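Local coordinates for beta-galactosidase (Trichoderma reesei, PDB 3OG2), which probably hydrolyses terminal non-reducing beta-D-galactose residues in beta-D-galactosides, as a glycoprotein of glycoside hydrolase family 35, at residues A[305-309]-A[447-452]; A[299-304]-A[356-360]. One frame throughout, in Å; residues are numbered along the deposited sequence. Where two conformers were deposited one is given.

Interaction 1: A[305-309]-A[447-452]; sequences RVFYK and GRDSKI. With MAN (alpha-D-mannopyranose), chain B.
Arg305 turns its CG between its own backbone N and carbonyl carbon (chi1 63°) and then runs extended to NE, which lays the guanidinium edge-on against the carbonyl of Arg448. Two nitrogens grip that one oxygen side-on: NE reaches Arg448 O at 2.8 Å and NH2 the same O at 3.1 Å. The oxygen lies in the guanidinium plane, though NH2 sits well above the carbonyl plane. A weak bond from NH2 goes on to Gly447 O, and NH1 and NH2 both donate to O3 of the chain B mannose, which lies near the guanidinium plane, 3.1 Å from NH2. Asp449 comes over one face instead, its OD1 3.4 Å from Arg305 NE; no N-H points at it, and charge alone holds the pair. Asp449 OD2 is met on its syn side by Lys451 NZ at 3.0 Å and also pairs with Arg552. The contact joins helix 301-313 of the TIM-barrel domain to the start of strand 450-459 in the antiparallel sheet of the next domain. One turn on, Lys309 reaches across the strand, its chain extended beyond CG, and NZ donates to Ser450 O at 2.9 Å while pairing with Glu470. Ser450 CB packs against the helix backbone, 3.9 Å from Val306 CA, and a water donates to both Ser450 OG and Val306 O; that hydroxyl is also hydrogen-bonded to Val410 O.

Interaction 2: A[299-304]-A[356-360]; sequences VNHEFE and REKYS. With MAN (alpha-D-mannopyranose), chain B; NAG (2-acetamido-2-deoxy-beta-D-glucopyranose), chain C; MAN (alpha-D-mannopyranose), chain D; BMA (beta-D-mannopyranose), chain E.
Two helices of the TIM-barrel domain, 301-313 and 357-370, meet here at their N-terminal ends, beside an N-glycan of the protein itself. Asn300 is the N-cap of the first: its OD1 accepts from Phe303 N at 3.0 Å in a nearly straight bond, and more weakly from Glu302 N. Where the helices face the sugars, the His301 ring and the Glu357 carboxylate are stacked with their planes 14° apart. OE2 of Glu357 sits over the ring centre and its CG makes a CH-pi contact with the same face; CG of Glu302 covers the opposite face toward the rim. Held between them, the ring presents NE2 to O4 of the chain B mannose at 2.9 Å, and that hydroxyl in turn donates to Glu302 OE2. Glu357, its CG anti to the backbone N (chi1 -171°), reaches out to accept from two more sugars: O2 of the beta-mannose at OE1 and O2 of the chain D mannose at OE2, 2.6 Å away. With an alanine here instead of His301, mannose O4 would probably lose its N-H donor, and the Glu357 carboxylate the ring it stacks on. Deeper in, Glu304 OE1 lies 2.6 Å from Lys358 O. The lysine chain bends at chi3 (-62°), which turns NZ toward Val299, just past helix 292-298. NZ also bonds Gly281 O and Gly345 O, from other parts of the barrel domain; its bond to Val299 O is 2.7 Å long and lies in the carbonyl plane.

In the fold
Helix 301-313 serves both contacts: its first turn faces helix 357-370 in interaction 2, and the next turn faces strand 450-459 in interaction 1, with centres about 11 Å apart. They touch directly where Arg448 O comes within 3.8 Å of Glu302 CB. The chain B mannose spans the two, since its O4 meets His301 and Glu302 of 299-304 while its O3 takes bonds from Arg305 of 305-309. Interaction 1 crosses from the barrel into the following beta domain, whereas interaction 2 stays within the barrel. Both lie away from the galactose-binding residues; the sugars meet the start of the helix and Arg305.

Interaction 1: A[305-309]-A[447-452]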
# COMPACT_ATOMS: atom_id res chain seq x y z
N ARG A 305 -2.73 -17.76 4.35
CA ARG A 305 -3.44 -19.02 3.98
C ARG A 305 -4.57 -19.30 4.96
O ARG A 305 -5.62 -19.78 4.48
CB ARG A 305 -2.46 -20.14 3.81
CG ARG A 305 -1.73 -20.46 5.09
CD ARG A 305 -0.37 -21.13 4.70
NE ARG A 305 0.18 -21.67 5.93
CZ ARG A 305 1.37 -22.28 6.05
NH1 ARG A 305 2.23 -22.44 5.03
NH2 ARG A 305 1.69 -22.75 7.26
N VAL A 306 -4.45 -18.99 6.25
CA VAL A 306 -5.61 -19.25 7.14
C VAL A 306 -6.71 -18.23 6.94
O VAL A 306 -7.89 -18.58 6.75
CB VAL A 306 -5.17 -19.27 8.62
CG1 VAL A 306 -6.38 -19.47 9.54
CG2 VAL A 306 -4.12 -20.35 8.89
N PHE A 307 -6.36 -16.92 7.00
CA PHE A 307 -7.43 -15.94 6.95
C PHE A 307 -8.02 -15.72 5.56
O PHE A 307 -9.23 -15.46 5.43
CB PHE A 307 -6.94 -14.57 7.47
CG PHE A 307 -6.83 -14.50 8.98
CD1 PHE A 307 -5.76 -15.04 9.65
CD2 PHE A 307 -7.87 -13.82 9.68
CE1 PHE A 307 -5.66 -14.92 11.01
CE2 PHE A 307 -7.78 -13.73 11.08
CZ PHE A 307 -6.68 -14.27 11.73
N TYR A 308 -7.22 -15.80 4.50
CA TYR A 308 -7.79 -15.55 3.16
C TYR A 308 -8.65 -16.72 2.74
O TYR A 308 -9.73 -16.55 2.16
CB TYR A 308 -6.75 -15.22 2.12
CG TYR A 308 -5.98 -13.92 2.37
CD1 TYR A 308 -6.21 -13.12 3.48
CD2 TYR A 308 -5.02 -13.52 1.45
CE1 TYR A 308 -5.50 -11.94 3.66
CE2 TYR A 308 -4.30 -12.35 1.63
CZ TYR A 308 -4.55 -11.57 2.74
OH TYR A 308 -3.83 -10.42 2.92
N LYS A 309 -8.21 -17.96 3.02
CA LYS A 309 -9.08 -19.11 2.70
C LYS A 309 -10.32 -19.09 3.59
O LYS A 309 -11.36 -19.60 3.15
CB LYS A 309 -8.29 -20.41 2.87
CG LYS A 309 -7.19 -20.53 1.79
CD LYS A 309 -6.33 -21.77 1.97
CE LYS A 309 -5.13 -21.69 1.00
NZ LYS A 309 -4.31 -22.91 1.00
N GLY A 447 1.02 -26.62 11.25
CA GLY A 447 0.63 -25.45 12.01
C GLY A 447 0.26 -24.25 11.15
O GLY A 447 0.92 -23.97 10.15
N ARG A 448 -0.80 -23.56 11.57
CA ARG A 448 -1.26 -22.33 10.86
C ARG A 448 -1.30 -22.52 9.36
O ARG A 448 -0.86 -21.69 8.56
CB ARG A 448 -0.39 -21.14 11.28
CG ARG A 448 -0.74 -20.82 12.73
CD ARG A 448 -0.01 -19.61 13.26
NE ARG A 448 -0.44 -19.38 14.63
CZ ARG A 448 -0.02 -18.39 15.40
NH1 ARG A 448 0.85 -17.50 14.94
NH2 ARG A 448 -0.50 -18.31 16.64
N ASP A 449 -1.91 -23.64 8.98
CA ASP A 449 -2.21 -23.92 7.56
C ASP A 449 -3.70 -24.12 7.41
O ASP A 449 -4.41 -24.47 8.36
CB ASP A 449 -1.41 -25.12 7.06
CG ASP A 449 -1.34 -25.15 5.56
OD1 ASP A 449 -1.76 -24.20 4.83
OD2 ASP A 449 -0.91 -26.19 4.98
N SER A 450 -4.17 -23.89 6.20
CA SER A 450 -5.57 -24.19 5.82
C SER A 450 -5.53 -24.66 4.37
O SER A 450 -4.72 -24.21 3.58
CB SER A 450 -6.39 -22.92 5.96
OG SER A 450 -7.72 -23.12 5.54
N LYS A 451 -6.42 -25.60 4.04
CA LYS A 451 -6.41 -26.17 2.70
C LYS A 451 -7.79 -26.11 2.11
O LYS A 451 -8.75 -26.14 2.87
CB LYS A 451 -5.98 -27.65 2.73
CG LYS A 451 -4.51 -27.70 3.18
CD LYS A 451 -3.71 -28.81 2.56
CE LYS A 451 -2.42 -28.96 3.36
NZ LYS A 451 -1.36 -28.13 2.71
N ILE A 452 -7.86 -26.08 0.80
CA ILE A 452 -9.10 -26.27 0.08
C ILE A 452 -9.02 -27.61 -0.64
O ILE A 452 -8.18 -27.84 -1.51
CB ILE A 452 -9.41 -25.12 -0.89
CG1 ILE A 452 -8.95 -23.80 -0.28
CG2 ILE A 452 -10.88 -25.15 -1.30
CD1 ILE A 452 -9.97 -22.67 -0.21
C1 MAN B . 7.89 -24.41 6.89
C2 MAN B . 6.50 -25.00 6.78
C3 MAN B . 5.42 -23.93 6.66
C4 MAN B . 5.59 -22.96 7.82
C5 MAN B . 7.00 -22.34 7.79
C6 MAN B . 7.22 -21.48 9.05
O2 MAN B . 6.31 -25.73 7.98
O3 MAN B . 4.13 -24.51 6.69
O4 MAN B . 4.65 -21.92 7.66
O5 MAN B . 7.93 -23.41 7.86
O6 MAN B . 8.45 -20.78 8.92
O HOH W 1 -9.22 -21.08 6.83
O HOH W 2 -1.80 -24.66 2.13

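Interaction 2: A[299-304]-A[356-360]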
# COMPACT_ATOMS: atom_id res chain seq x y z
N VAL A 299 1.63 -10.23 9.72
CA VAL A 299 0.71 -10.46 8.60
C VAL A 299 1.47 -11.22 7.51
O VAL A 299 1.75 -10.69 6.43
CB VAL A 299 0.11 -9.14 8.10
CG1 VAL A 299 -0.95 -9.42 7.04
CG2 VAL A 299 -0.47 -8.32 9.27
N ASN A 300 1.80 -12.47 7.84
CA ASN A 300 2.74 -13.22 6.99
C ASN A 300 2.04 -14.24 6.11
O ASN A 300 0.80 -14.19 5.93
CB ASN A 300 3.79 -13.83 7.92
CG ASN A 300 3.24 -14.99 8.75
OD1 ASN A 300 2.04 -15.21 8.79
ND2 ASN A 300 4.12 -15.72 9.40
N HIS A 301 2.79 -15.17 5.52
CA HIS A 301 2.16 -16.15 4.62
C HIS A 301 1.17 -17.05 5.34
O HIS A 301 0.22 -17.57 4.74
CB HIS A 301 3.27 -16.96 3.91
CG HIS A 301 4.04 -17.84 4.82
ND1 HIS A 301 5.06 -17.43 5.64
CD2 HIS A 301 3.89 -19.19 5.00
CE1 HIS A 301 5.52 -18.52 6.32
NE2 HIS A 301 4.82 -19.58 5.95
N GLU A 302 1.41 -17.29 6.64
CA GLU A 302 0.52 -18.13 7.44
C GLU A 302 -0.82 -17.43 7.64
O GLU A 302 -1.89 -18.03 7.52
CB GLU A 302 1.15 -18.48 8.79
CG GLU A 302 2.38 -19.36 8.59
CD GLU A 302 3.15 -19.63 9.85
OE1 GLU A 302 3.17 -18.73 10.73
OE2 GLU A 302 3.80 -20.69 9.93
N PHE A 303 -0.71 -16.14 7.99
CA PHE A 303 -1.94 -15.35 8.08
C PHE A 303 -2.71 -15.47 6.77
O PHE A 303 -3.93 -15.62 6.73
CB PHE A 303 -1.56 -13.90 8.43
CG PHE A 303 -2.62 -12.92 7.98
CD1 PHE A 303 -3.70 -12.64 8.79
CD2 PHE A 303 -2.55 -12.24 6.76
CE1 PHE A 303 -4.70 -11.75 8.39
CE2 PHE A 303 -3.53 -11.38 6.32
CZ PHE A 303 -4.61 -11.12 7.15
N GLU A 304 -2.03 -15.31 5.63
CA GLU A 304 -2.76 -15.33 4.34
C GLU A 304 -3.46 -16.64 4.12
O GLU A 304 -4.63 -16.72 3.74
CB GLU A 304 -1.83 -15.07 3.13
CG GLU A 304 -1.26 -13.63 3.20
CD GLU A 304 -0.36 -13.41 2.00
OE1 GLU A 304 0.30 -14.43 1.54
OE2 GLU A 304 -0.21 -12.27 1.57
N ARG A 356 9.14 -11.40 -0.18
CA ARG A 356 8.50 -11.92 1.06
C ARG A 356 7.72 -13.17 0.74
O ARG A 356 7.05 -13.26 -0.32
CB ARG A 356 7.54 -10.88 1.65
CG ARG A 356 8.34 -9.70 2.26
CD ARG A 356 7.35 -8.63 2.73
NE ARG A 356 8.00 -7.74 3.71
CZ ARG A 356 7.67 -6.48 3.92
NH1 ARG A 356 6.71 -5.87 3.22
NH2 ARG A 356 8.33 -5.78 4.86
N GLU A 357 7.78 -14.16 1.64
CA GLU A 357 7.07 -15.42 1.37
C GLU A 357 5.59 -15.20 1.13
O GLU A 357 4.95 -15.89 0.33
CB GLU A 357 7.30 -16.38 2.52
CG GLU A 357 6.77 -17.79 2.18
CD GLU A 357 7.40 -18.93 2.99
OE1 GLU A 357 8.53 -18.77 3.57
OE2 GLU A 357 6.80 -20.01 3.04
N LYS A 358 5.03 -14.19 1.83
CA LYS A 358 3.60 -13.93 1.67
C LYS A 358 3.25 -13.58 0.23
O LYS A 358 2.14 -13.82 -0.21
CB LYS A 358 3.08 -12.80 2.62
CG LYS A 358 3.86 -11.50 2.45
CD LYS A 358 3.41 -10.44 3.42
CE LYS A 358 1.94 -10.03 3.23
NZ LYS A 358 1.54 -9.03 4.28
N TYR A 359 4.15 -13.02 -0.56
CA TYR A 359 3.87 -12.77 -1.99
C TYR A 359 3.59 -14.10 -2.68
O TYR A 359 2.62 -14.26 -3.44
CB TYR A 359 5.05 -11.99 -2.64
CG TYR A 359 4.79 -11.78 -4.12
CD1 TYR A 359 5.19 -12.73 -5.08
CD2 TYR A 359 4.14 -10.60 -4.57
CE1 TYR A 359 4.96 -12.57 -6.43
CE2 TYR A 359 3.90 -10.43 -5.91
CZ TYR A 359 4.32 -11.41 -6.84
OH TYR A 359 4.11 -11.28 -8.19
N SER A 360 4.54 -15.05 -2.51
CA SER A 360 4.41 -16.30 -3.27
C SER A 360 3.19 -17.08 -2.82
O SER A 360 2.53 -17.72 -3.66
CB SER A 360 5.68 -17.13 -3.10
OG SER A 360 6.82 -16.37 -3.55
C1 MAN B . 7.89 -24.41 6.89
C2 MAN B . 6.50 -25.00 6.78
C3 MAN B . 5.42 -23.93 6.66
C4 MAN B . 5.59 -22.96 7.82
C5 MAN B . 7.00 -22.34 7.79
C6 MAN B . 7.22 -21.48 9.05
O2 MAN B . 6.31 -25.73 7.98
O3 MAN B . 4.13 -24.51 6.69
O4 MAN B . 4.65 -21.92 7.66
O5 MAN B . 7.93 -23.41 7.86
O6 MAN B . 8.45 -20.78 8.92
C1 NAG C . 12.33 -15.91 -0.49
C2 NAG C . 11.66 -17.25 -0.19
C3 NAG C . 10.89 -17.19 1.12
C4 NAG C . 11.82 -16.70 2.24
C5 NAG C . 12.45 -15.36 1.82
C6 NAG C . 13.49 -14.86 2.81
C7 NAG C . 11.02 -18.36 -2.28
C8 NAG C . 10.06 -18.36 -3.44
N2 NAG C . 10.71 -17.54 -1.28
O3 NAG C . 10.32 -18.42 1.42
O4 NAG C . 11.01 -16.49 3.40
O5 NAG C . 13.17 -15.59 0.60
O6 NAG C . 14.46 -15.85 3.09
O7 NAG C . 12.09 -18.98 -2.33
C1 MAN D . 10.56 -21.35 4.21
C2 MAN D . 9.18 -21.86 4.60
C3 MAN D . 9.37 -23.21 5.34
C4 MAN D . 10.12 -24.20 4.41
C5 MAN D . 11.49 -23.58 4.06
C6 MAN D . 12.21 -24.48 3.04
O2 MAN D . 8.42 -22.05 3.42
O3 MAN D . 8.03 -23.74 5.57
O4 MAN D . 10.33 -25.40 5.13
O5 MAN D . 11.25 -22.32 3.42
O6 MAN D . 13.54 -23.98 2.84
C1 BMA E . 11.54 -16.94 4.55
C2 BMA E . 10.63 -16.56 5.73
C3 BMA E . 11.22 -17.15 7.01
C4 BMA E . 11.39 -18.67 6.87
C5 BMA E . 12.25 -18.96 5.61
C6 BMA E . 12.50 -20.42 5.36
O2 BMA E . 9.28 -17.00 5.50
O3 BMA E . 10.29 -16.90 8.06
O4 BMA E . 12.11 -19.12 8.04
O5 BMA E . 11.60 -18.39 4.44
O6 BMA E . 11.24 -21.15 5.45
O HOH W 3 5.59 -13.81 4.67